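Local coordinates for titin (Homo sapiens, PDB 3LCY), which is the giant sarcomeric protein of striated muscle, here represented by two tandem A-band immunoglobulin domains that probably serve as a structural segment of the filament, at residues M135-G140 against Y175-S180; R122-Y127 against Y158-M163. One frame throughout, in Å; residues are numbered along the deposited sequence.

Interaction 1: residues M135-G140 against Y175-S180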
ATOM      1  N   MET A 135      -4.028 -12.939  -5.806  1.00 23.55           N
ATOM      2  CA  MET A 135      -5.045 -12.480  -6.729  1.00 25.41           C
ATOM      3  C   MET A 135      -5.266 -13.517  -7.808  1.00 25.95           C
ATOM      4  O   MET A 135      -4.315 -14.062  -8.353  1.00 29.36           O
ATOM      5  CB  MET A 135      -4.643 -11.127  -7.316  1.00 28.14           C
ATOM      6  CG  MET A 135      -4.603 -10.018  -6.275  1.00 30.22           C
ATOM      7  SD  MET A 135      -3.908  -8.447  -6.809  1.00 38.55           S
ATOM      8  CE  MET A 135      -2.179  -8.685  -6.481  1.00 17.12           C
ATOM      9  N   THR A 136      -6.525 -13.808  -8.104  1.00 22.78           N
ATOM     10  CA  THR A 136      -6.825 -14.816  -9.114  1.00 25.92           C
ATOM     11  C   THR A 136      -7.985 -14.407 -10.022  1.00 25.47           C
ATOM     12  O   THR A 136      -8.956 -13.799  -9.571  1.00 23.41           O
ATOM     13  CB  THR A 136      -7.154 -16.177  -8.465  1.00 27.95           C
ATOM     14  OG1 THR A 136      -6.098 -16.561  -7.576  1.00 27.08           O
ATOM     15  CG2 THR A 136      -7.325 -17.247  -9.526  1.00 29.04           C
ATOM     16  N   TRP A 137      -7.876 -14.750 -11.302  1.00 26.37           N
ATOM     17  CA  TRP A 137      -8.939 -14.492 -12.266  1.00 23.11           C
ATOM     18  C   TRP A 137      -9.500 -15.794 -12.824  1.00 19.80           C
ATOM     19  O   TRP A 137      -8.755 -16.736 -13.099  1.00 19.08           O
ATOM     20  CB  TRP A 137      -8.430 -13.615 -13.412  1.00 14.42           C
ATOM     21  CG  TRP A 137      -8.333 -12.161 -13.067  1.00 18.32           C
ATOM     22  CD1 TRP A 137      -7.252 -11.511 -12.548  1.00 19.09           C
ATOM     23  CD2 TRP A 137      -9.358 -11.173 -13.223  1.00 19.05           C
ATOM     24  NE1 TRP A 137      -7.540 -10.180 -12.368  1.00 18.12           N
ATOM     25  CE2 TRP A 137      -8.829  -9.946 -12.775  1.00 16.84           C
ATOM     26  CE3 TRP A 137     -10.675 -11.206 -13.695  1.00 20.73           C
ATOM     27  CZ2 TRP A 137      -9.564  -8.766 -12.784  1.00 16.07           C
ATOM     28  CZ3 TRP A 137     -11.406 -10.031 -13.704  1.00 20.02           C
ATOM     29  CH2 TRP A 137     -10.848  -8.827 -13.253  1.00 19.59           C
ATOM     30  N   PHE A 138     -10.817 -15.844 -12.987  1.00 20.15           N
ATOM     31  CA  PHE A 138     -11.474 -17.014 -13.554  1.00 20.76           C
ATOM     32  C   PHE A 138     -12.371 -16.623 -14.721  1.00 24.80           C
ATOM     33  O   PHE A 138     -13.115 -15.648 -14.642  1.00 27.70           O
ATOM     34  CB  PHE A 138     -12.334 -17.721 -12.501  1.00 20.89           C
ATOM     35  CG  PHE A 138     -11.554 -18.287 -11.347  1.00 20.52           C
ATOM     36  CD1 PHE A 138     -11.093 -19.594 -11.376  1.00 20.98           C
ATOM     37  CD2 PHE A 138     -11.297 -17.518 -10.224  1.00 21.62           C
ATOM     38  CE1 PHE A 138     -10.382 -20.120 -10.311  1.00 21.00           C
ATOM     39  CE2 PHE A 138     -10.588 -18.037  -9.158  1.00 20.87           C
ATOM     40  CZ  PHE A 138     -10.129 -19.340  -9.202  1.00 21.42           C
ATOM     41  N   HIS A 139     -12.302 -17.388 -15.804  1.00 27.51           N
ATOM     42  CA  HIS A 139     -13.314 -17.291 -16.842  1.00 29.19           C
ATOM     43  C   HIS A 139     -14.110 -18.586 -16.827  1.00 32.69           C
ATOM     44  O   HIS A 139     -13.644 -19.620 -17.305  1.00 32.93           O
ATOM     45  CB  HIS A 139     -12.689 -17.052 -18.214  1.00 28.99           C
ATOM     46  CG  HIS A 139     -13.694 -16.870 -19.308  1.00 29.77           C
ATOM     47  ND1 HIS A 139     -13.516 -17.386 -20.573  1.00 30.84           N
ATOM     48  CD2 HIS A 139     -14.888 -16.231 -19.327  1.00 29.12           C
ATOM     49  CE1 HIS A 139     -14.555 -17.071 -21.326  1.00 30.15           C
ATOM     50  NE2 HIS A 139     -15.402 -16.370 -20.593  1.00 26.53           N
ATOM     51  N   GLY A 140     -15.315 -18.522 -16.271  1.00 35.29           N
ATOM     52  CA  GLY A 140     -16.093 -19.718 -16.019  1.00 39.58           C
ATOM     53  C   GLY A 140     -15.445 -20.497 -14.895  1.00 44.04           C
ATOM     54  O   GLY A 140     -15.312 -19.996 -13.778  1.00 49.35           O
ATOM     55  N   TYR A 175     -16.890 -13.595 -15.385  1.00 32.42           N
ATOM     56  CA  TYR A 175     -15.524 -13.640 -14.880  1.00 31.57           C
ATOM     57  C   TYR A 175     -15.526 -13.434 -13.373  1.00 31.70           C
ATOM     58  O   TYR A 175     -16.314 -12.645 -12.853  1.00 33.33           O
ATOM     59  CB  TYR A 175     -14.671 -12.553 -15.535  1.00 31.24           C
ATOM     60  CG  TYR A 175     -14.280 -12.835 -16.967  1.00 28.11           C
ATOM     61  CD1 TYR A 175     -15.208 -12.736 -17.993  1.00 29.86           C
ATOM     62  CD2 TYR A 175     -12.976 -13.183 -17.294  1.00 27.21           C
ATOM     63  CE1 TYR A 175     -14.852 -12.986 -19.305  1.00 33.42           C
ATOM     64  CE2 TYR A 175     -12.610 -13.436 -18.603  1.00 31.32           C
ATOM     65  CZ  TYR A 175     -13.552 -13.334 -19.604  1.00 31.80           C
ATOM     66  OH  TYR A 175     -13.193 -13.584 -20.908  1.00 29.83           O
ATOM     67  N   LYS A 176     -14.649 -14.141 -12.668  1.00 29.41           N
ATOM     68  CA  LYS A 176     -14.512 -13.940 -11.230  1.00 27.98           C
ATOM     69  C   LYS A 176     -13.104 -13.491 -10.860  1.00 25.66           C
ATOM     70  O   LYS A 176     -12.122 -14.152 -11.202  1.00 20.53           O
ATOM     71  CB  LYS A 176     -14.861 -15.208 -10.445  1.00 32.89           C
ATOM     72  CG  LYS A 176     -14.738 -15.021  -8.934  1.00 37.17           C
ATOM     73  CD  LYS A 176     -14.446 -16.323  -8.202  1.00 39.75           C
ATOM     74  CE  LYS A 176     -15.659 -17.235  -8.161  1.00 44.47           C
ATOM     75  NZ  LYS A 176     -15.390 -18.461  -7.354  1.00 48.67           N
ATOM     76  N   VAL A 177     -13.013 -12.366 -10.164  1.00 26.12           N
ATOM     77  CA  VAL A 177     -11.744 -11.912  -9.614  1.00 25.85           C
ATOM     78  C   VAL A 177     -11.724 -12.195  -8.116  1.00 27.23           C
ATOM     79  O   VAL A 177     -12.635 -11.798  -7.387  1.00 26.50           O
ATOM     80  CB  VAL A 177     -11.511 -10.414  -9.876  1.00 25.15           C
ATOM     81  CG1 VAL A 177     -12.716  -9.602  -9.428  1.00 24.75           C
ATOM     82  CG2 VAL A 177     -10.248  -9.949  -9.171  1.00 25.23           C
ATOM     83  N   GLN A 178     -10.698 -12.899  -7.663  1.00 27.53           N
ATOM     84  CA  GLN A 178     -10.584 -13.265  -6.263  1.00 23.81           C
ATOM     85  C   GLN A 178      -9.353 -12.713  -5.567  1.00 24.53           C
ATOM     86  O   GLN A 178      -8.252 -12.789  -6.087  1.00 26.65           O
ATOM     87  CB  GLN A 178     -10.595 -14.785  -6.150  1.00 27.38           C
ATOM     88  CG  GLN A 178     -11.041 -15.311  -4.814  1.00 36.29           C
ATOM     89  CD  GLN A 178     -11.410 -16.765  -4.881  1.00 40.93           C
ATOM     90  OE1 GLN A 178     -10.591 -17.608  -5.224  1.00 42.64           O
ATOM     91  NE2 GLN A 178     -12.654 -17.071  -4.559  1.00 43.68           N
ATOM     92  N   LEU A 179      -9.560 -12.165  -4.380  1.00 25.13           N
ATOM     93  CA  LEU A 179      -8.482 -11.611  -3.586  1.00 22.23           C
ATOM     94  C   LEU A 179      -8.434 -12.319  -2.243  1.00 22.67           C
ATOM     95  O   LEU A 179      -9.442 -12.430  -1.569  1.00 20.74           O
ATOM     96  CB  LEU A 179      -8.698 -10.116  -3.374  1.00 25.93           C
ATOM     97  CG  LEU A 179      -8.416  -9.184  -4.550  1.00 31.13           C
ATOM     98  CD1 LEU A 179      -8.879  -9.799  -5.837  1.00 30.97           C
ATOM     99  CD2 LEU A 179      -9.101  -7.859  -4.341  1.00 32.21           C
ATOM    100  N   SER A 180      -7.264 -12.797  -1.846  1.00 25.32           N
ATOM    101  CA  SER A 180      -7.164 -13.470  -0.559  1.00 26.53           C
ATOM    102  C   SER A 180      -5.869 -13.296   0.221  1.00 26.56           C
ATOM    103  O   SER A 180      -4.788 -13.316  -0.344  1.00 20.53           O
ATOM    104  CB  SER A 180      -7.363 -14.982  -0.740  1.00 25.55           C
ATOM    105  OG  SER A 180      -8.581 -15.296  -1.371  1.00 31.03           O
TER
HETATM  106  O   HOH W   1      -6.853 -15.716  -5.169  1.00 18.91           O

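Interaction 2: residues R122-Y127 against Y158-M163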
ATOM      1  N   ARG A 122      -9.473  -4.414 -21.217  1.00 29.86           N
ATOM      2  CA  ARG A 122      -8.720  -4.344 -19.972  1.00 29.51           C
ATOM      3  C   ARG A 122      -9.641  -4.160 -18.771  1.00 29.29           C
ATOM      4  O   ARG A 122     -10.410  -3.202 -18.706  1.00 28.58           O
ATOM      5  CB  ARG A 122      -7.686  -3.217 -20.031  1.00 30.27           C
ATOM      6  CG  ARG A 122      -6.800  -3.258 -21.270  1.00 34.37           C
ATOM      7  CD  ARG A 122      -5.881  -2.046 -21.359  1.00 34.60           C
ATOM      8  NE  ARG A 122      -4.537  -2.319 -20.856  1.00 37.55           N
ATOM      9  CZ  ARG A 122      -3.549  -2.815 -21.595  1.00 38.47           C
ATOM     10  NH1 ARG A 122      -2.356  -3.031 -21.059  1.00 40.76           N
ATOM     11  NH2 ARG A 122      -3.753  -3.091 -22.875  1.00 39.79           N
ATOM     12  N   LEU A 123      -9.540  -5.068 -17.807  1.00 29.50           N
ATOM     13  CA  LEU A 123     -10.329  -4.978 -16.591  1.00 27.05           C
ATOM     14  C   LEU A 123      -9.338  -4.514 -15.533  1.00 27.42           C
ATOM     15  O   LEU A 123      -8.387  -5.210 -15.214  1.00 24.30           O
ATOM     16  CB  LEU A 123     -10.934  -6.329 -16.232  1.00 29.05           C
ATOM     17  CG  LEU A 123     -12.323  -6.624 -16.796  1.00 30.70           C
ATOM     18  CD1 LEU A 123     -12.509  -5.986 -18.146  1.00 31.30           C
ATOM     19  CD2 LEU A 123     -12.559  -8.114 -16.879  1.00 29.11           C
ATOM     20  N   HIS A 124      -9.575  -3.327 -14.995  1.00 27.81           N
ATOM     21  CA  HIS A 124      -8.684  -2.719 -14.013  1.00 28.59           C
ATOM     22  C   HIS A 124      -9.361  -2.605 -12.650  1.00 29.82           C
ATOM     23  O   HIS A 124     -10.090  -1.651 -12.388  1.00 32.95           O
ATOM     24  CB  HIS A 124      -8.243  -1.341 -14.510  1.00 28.40           C
ATOM     25  CG  HIS A 124      -7.213  -0.685 -13.648  1.00 25.90           C
ATOM     26  ND1 HIS A 124      -5.877  -1.004 -13.705  1.00 17.18           N
ATOM     27  CD2 HIS A 124      -7.325   0.289 -12.707  1.00 23.81           C
ATOM     28  CE1 HIS A 124      -5.206  -0.264 -12.842  1.00 22.34           C
ATOM     29  NE2 HIS A 124      -6.066   0.530 -12.224  1.00 21.93           N
ATOM     30  N   VAL A 125      -9.112  -3.585 -11.784  1.00 30.97           N
ATOM     31  CA  VAL A 125      -9.785  -3.657 -10.489  1.00 29.46           C
ATOM     32  C   VAL A 125      -8.934  -3.126  -9.336  1.00 26.50           C
ATOM     33  O   VAL A 125      -7.897  -3.701  -9.002  1.00 23.43           O
ATOM     34  CB  VAL A 125     -10.217  -5.101 -10.159  1.00 30.51           C
ATOM     35  CG1 VAL A 125     -10.966  -5.143  -8.836  1.00 32.26           C
ATOM     36  CG2 VAL A 125     -11.076  -5.669 -11.275  1.00 29.12           C
ATOM     37  N   MET A 126      -9.392  -2.049  -8.716  1.00 27.05           N
ATOM     38  CA  MET A 126      -8.735  -1.495  -7.544  1.00 26.00           C
ATOM     39  C   MET A 126      -9.204  -2.241  -6.292  1.00 26.96           C
ATOM     40  O   MET A 126     -10.365  -2.569  -6.141  1.00 30.20           O
ATOM     41  CB  MET A 126      -9.005  -0.003  -7.423  1.00 25.17           C
ATOM     42  CG  MET A 126      -8.544   0.822  -8.598  1.00 24.46           C
ATOM     43  SD  MET A 126      -6.770   1.008  -8.759  1.00 42.78           S
ATOM     44  CE  MET A 126      -6.381   2.083  -7.407  1.00 23.31           C
ATOM     45  N   TYR A 127      -8.286  -2.522  -5.392  1.00 24.49           N
ATOM     46  CA  TYR A 127      -8.631  -3.246  -4.190  1.00 24.52           C
ATOM     47  C   TYR A 127      -7.902  -2.740  -2.968  1.00 24.46           C
ATOM     48  O   TYR A 127      -6.906  -2.051  -3.062  1.00 19.38           O
ATOM     49  CB  TYR A 127      -8.311  -4.725  -4.354  1.00 23.63           C
ATOM     50  CG  TYR A 127      -6.849  -5.019  -4.239  1.00 26.07           C
ATOM     51  CD1 TYR A 127      -6.274  -5.288  -3.019  1.00 25.14           C
ATOM     52  CD2 TYR A 127      -6.033  -5.000  -5.348  1.00 22.98           C
ATOM     53  CE1 TYR A 127      -4.951  -5.529  -2.913  1.00 20.96           C
ATOM     54  CE2 TYR A 127      -4.705  -5.253  -5.241  1.00 20.34           C
ATOM     55  CZ  TYR A 127      -4.176  -5.518  -4.023  1.00 20.49           C
ATOM     56  OH  TYR A 127      -2.859  -5.781  -3.899  1.00 24.09           O
ATOM     57  N   TYR A 158      -3.832  -2.854  -7.353  1.00 22.82           N
ATOM     58  CA  TYR A 158      -4.845  -3.346  -8.282  1.00 21.02           C
ATOM     59  C   TYR A 158      -4.475  -4.684  -8.910  1.00 18.56           C
ATOM     60  O   TYR A 158      -3.326  -5.121  -8.847  1.00 17.04           O
ATOM     61  CB  TYR A 158      -5.089  -2.318  -9.393  1.00 23.14           C
ATOM     62  CG  TYR A 158      -3.848  -1.989 -10.195  1.00 20.99           C
ATOM     63  CD1 TYR A 158      -3.167  -0.796  -9.997  1.00 18.37           C
ATOM     64  CD2 TYR A 158      -3.350  -2.880 -11.137  1.00 19.10           C
ATOM     65  CE1 TYR A 158      -2.030  -0.494 -10.721  1.00 17.30           C
ATOM     66  CE2 TYR A 158      -2.213  -2.589 -11.867  1.00 20.47           C
ATOM     67  CZ  TYR A 158      -1.557  -1.394 -11.653  1.00 20.22           C
ATOM     68  OH  TYR A 158      -0.422  -1.090 -12.369  1.00 20.33           O
ATOM     69  N   THR A 159      -5.466  -5.325  -9.519  1.00 19.95           N
ATOM     70  CA  THR A 159      -5.231  -6.486 -10.362  1.00 19.10           C
ATOM     71  C   THR A 159      -5.741  -6.174 -11.766  1.00 22.47           C
ATOM     72  O   THR A 159      -6.915  -5.852 -11.957  1.00 20.32           O
ATOM     73  CB  THR A 159      -5.914  -7.745  -9.801  1.00 18.39           C
ATOM     74  OG1 THR A 159      -5.812  -8.810 -10.753  1.00 21.65           O
ATOM     75  CG2 THR A 159      -7.378  -7.472  -9.498  1.00 17.91           C
ATOM     76  N   HIS A 160      -4.845  -6.249 -12.745  1.00 25.81           N
ATOM     77  CA  HIS A 160      -5.150  -5.786 -14.093  1.00 27.16           C
ATOM     78  C   HIS A 160      -5.153  -6.924 -15.107  1.00 27.24           C
ATOM     79  O   HIS A 160      -4.116  -7.526 -15.378  1.00 26.46           O
ATOM     80  CB  HIS A 160      -4.147  -4.708 -14.515  1.00 28.90           C
ATOM     81  CG  HIS A 160      -4.504  -4.012 -15.790  1.00 33.40           C
ATOM     82  ND1 HIS A 160      -5.224  -2.843 -15.824  1.00 35.93           N
ATOM     83  CD2 HIS A 160      -4.237  -4.329 -17.085  1.00 36.54           C
ATOM     84  CE1 HIS A 160      -5.388  -2.460 -17.081  1.00 36.65           C
ATOM     85  NE2 HIS A 160      -4.798  -3.348 -17.861  1.00 37.22           N
ATOM     86  N   LEU A 161      -6.325  -7.212 -15.664  1.00 24.27           N
ATOM     87  CA  LEU A 161      -6.461  -8.253 -16.676  1.00 21.30           C
ATOM     88  C   LEU A 161      -6.632  -7.648 -18.064  1.00 25.65           C
ATOM     89  O   LEU A 161      -7.560  -6.876 -18.304  1.00 27.72           O
ATOM     90  CB  LEU A 161      -7.651  -9.163 -16.361  1.00 23.42           C
ATOM     91  CG  LEU A 161      -8.041 -10.173 -17.446  1.00 24.48           C
ATOM     92  CD1 LEU A 161      -6.928 -11.185 -17.665  1.00 26.11           C
ATOM     93  CD2 LEU A 161      -9.339 -10.880 -17.093  1.00 22.72           C
ATOM     94  N   VAL A 162      -5.778  -8.048 -18.975  1.00 22.11           N
ATOM     95  CA  VAL A 162      -5.878  -7.645 -20.356  1.00 24.20           C
ATOM     96  C   VAL A 162      -6.129  -8.797 -21.357  1.00 26.89           C
ATOM     97  O   VAL A 162      -5.442  -9.753 -21.413  1.00 30.89           O
ATOM     98  CB  VAL A 162      -4.698  -6.719 -20.747  1.00 25.17           C
ATOM     99  CG1 VAL A 162      -3.469  -7.184 -20.234  1.00 24.24           C
ATOM    100  CG2 VAL A 162      -4.571  -6.594 -22.151  1.00 28.54           C
ATOM    101  N   MET A 163      -7.156  -8.673 -22.148  1.00 23.09           N
ATOM    102  CA  MET A 163      -7.487  -9.699 -23.078  1.00 24.13           C
ATOM    103  C   MET A 163      -7.341  -9.201 -24.482  1.00 26.65           C
ATOM    104  O   MET A 163      -7.930  -8.255 -24.867  1.00 26.67           O
ATOM    105  CB  MET A 163      -8.872 -10.230 -22.785  1.00 26.76           C
ATOM    106  CG  MET A 163      -8.891 -11.139 -21.593  1.00 29.81           C
ATOM    107  SD  MET A 163     -10.433 -11.615 -20.891  1.00 42.82           S
ATOM    108  CE  MET A 163     -11.427 -10.247 -21.237  1.00 33.29           C
TER

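Interaction 1: residues M135-G140 against Y175-S180
Thr136 and Gln178 bond to each other through both backbone amides, as do Phe138 and Lys176, and the strands carrying them, 135-139 and 175-180, run antiparallel with axes 4.6 Å apart and 168° between their directions. Met135-Leu179, Trp137-Val177 and His139-Tyr175 are the non-hydrogen-bonded pairs that alternate with these, and their side chains share the opposite face of the sheet from Thr136, Phe138, Lys176 and Gln178. On the buried face, Val177 CB sits over the six-membered ring of Trp137, 3.7 Å from the centroid and 6° off the normal, which is CH-pi geometry. Val177 CG2 lies against the same indole near CE2 and CZ2, while the indole NE1 is hydrogen-bonded to Thr159. At the end of the pairing, the rings of His139 and Tyr175 form an offset stack with planes 17° apart and centroids at 4.2 Å. CD2 of His139 lies over the Tyr175 ring, offset toward its rim, and Tyr175 OH over the centre of the imidazole. His139 NE2 and Tyr175 OH bond to the backbone oxygens of Ala172 and His171, which anchor both rings to the preceding turn. Across the other face, Lys176 CD meets Phe138 CD2 at 3.9 Å; a water bonds to Thr136 OG1 and reaches Gln178 O only weakly. A tryptophan directed into the core from one strand and packed against its antiparallel neighbour, with a tyrosine bonded back to the residue four places earlier, the tyrosine corner, is characteristic of the C and F strands of an I-set immunoglobulin sandwich.

Interaction 2: residues R122-Y127 against Y158-M163
Leu123 and Leu161, and likewise Val125 and Thr159, are joined by paired backbone hydrogen bonds in an antiparallel arrangement whose axes approach to 4.6 Å at 174°. Of these four bonds, Val125 N to Thr159 O is the longest at 3.2 Å, its donor tilted 32° from the carbonyl plane. On the face of Arg122, His124, Tyr158 and His160, polar and aromatic groups interlock. ND1 of His124 and ND1 of His160 lie 2.9 Å apart in a hydrogen bond in which either could donate, the rings meeting rim to rim. At the far rim of the His160 imidazole, NE2 accepts a weak bond from Arg122 NE, so both ring nitrogens have partners, and Val162 CG2 covers one face of the guanidinium. This pairing corresponds to strands B and E of the I-set immunoglobulin fold, in the sheet opposite the one that holds Trp137. His124 CE1 stands 3.4 Å above the centre of the Tyr158 ring, though the two planes are inclined at 44°. Met126 SD touches Tyr158 CB at 3.8 Å; Tyr158 OH is hydrogen-bonded to Glu153 on the adjoining strand. Inward, Val125 CB packs on Thr159 CG2. Leu123 CD2 meets Leu161 CD2 at 4.3 Å. Tyr127 CE2 comes within 3.3 Å of Tyr158 N, while the Tyr127 hydroxyl bonds to Thr155 O.

Overall arrangement
Both contacts lie in the second immunoglobulin domain, their centres about 11 Å apart, one in each sheet of the sandwich. Along the chain the order is 122-127, 135-140, 158-163, 175-180, so the segments alternate, and strands 121-130 and 134-139, consecutive in sequence, carry the chain from one sheet to the other. Interaction 1 and interaction 2 meet across the core: besides the bond from Trp137 to Thr159, Leu179 CD2 packs on Tyr127 CB and Tyr175 OH on Met163 SD. The inward faces of the two strand pairs thus form a shared interior, so the pairs face each other across the core of one domain.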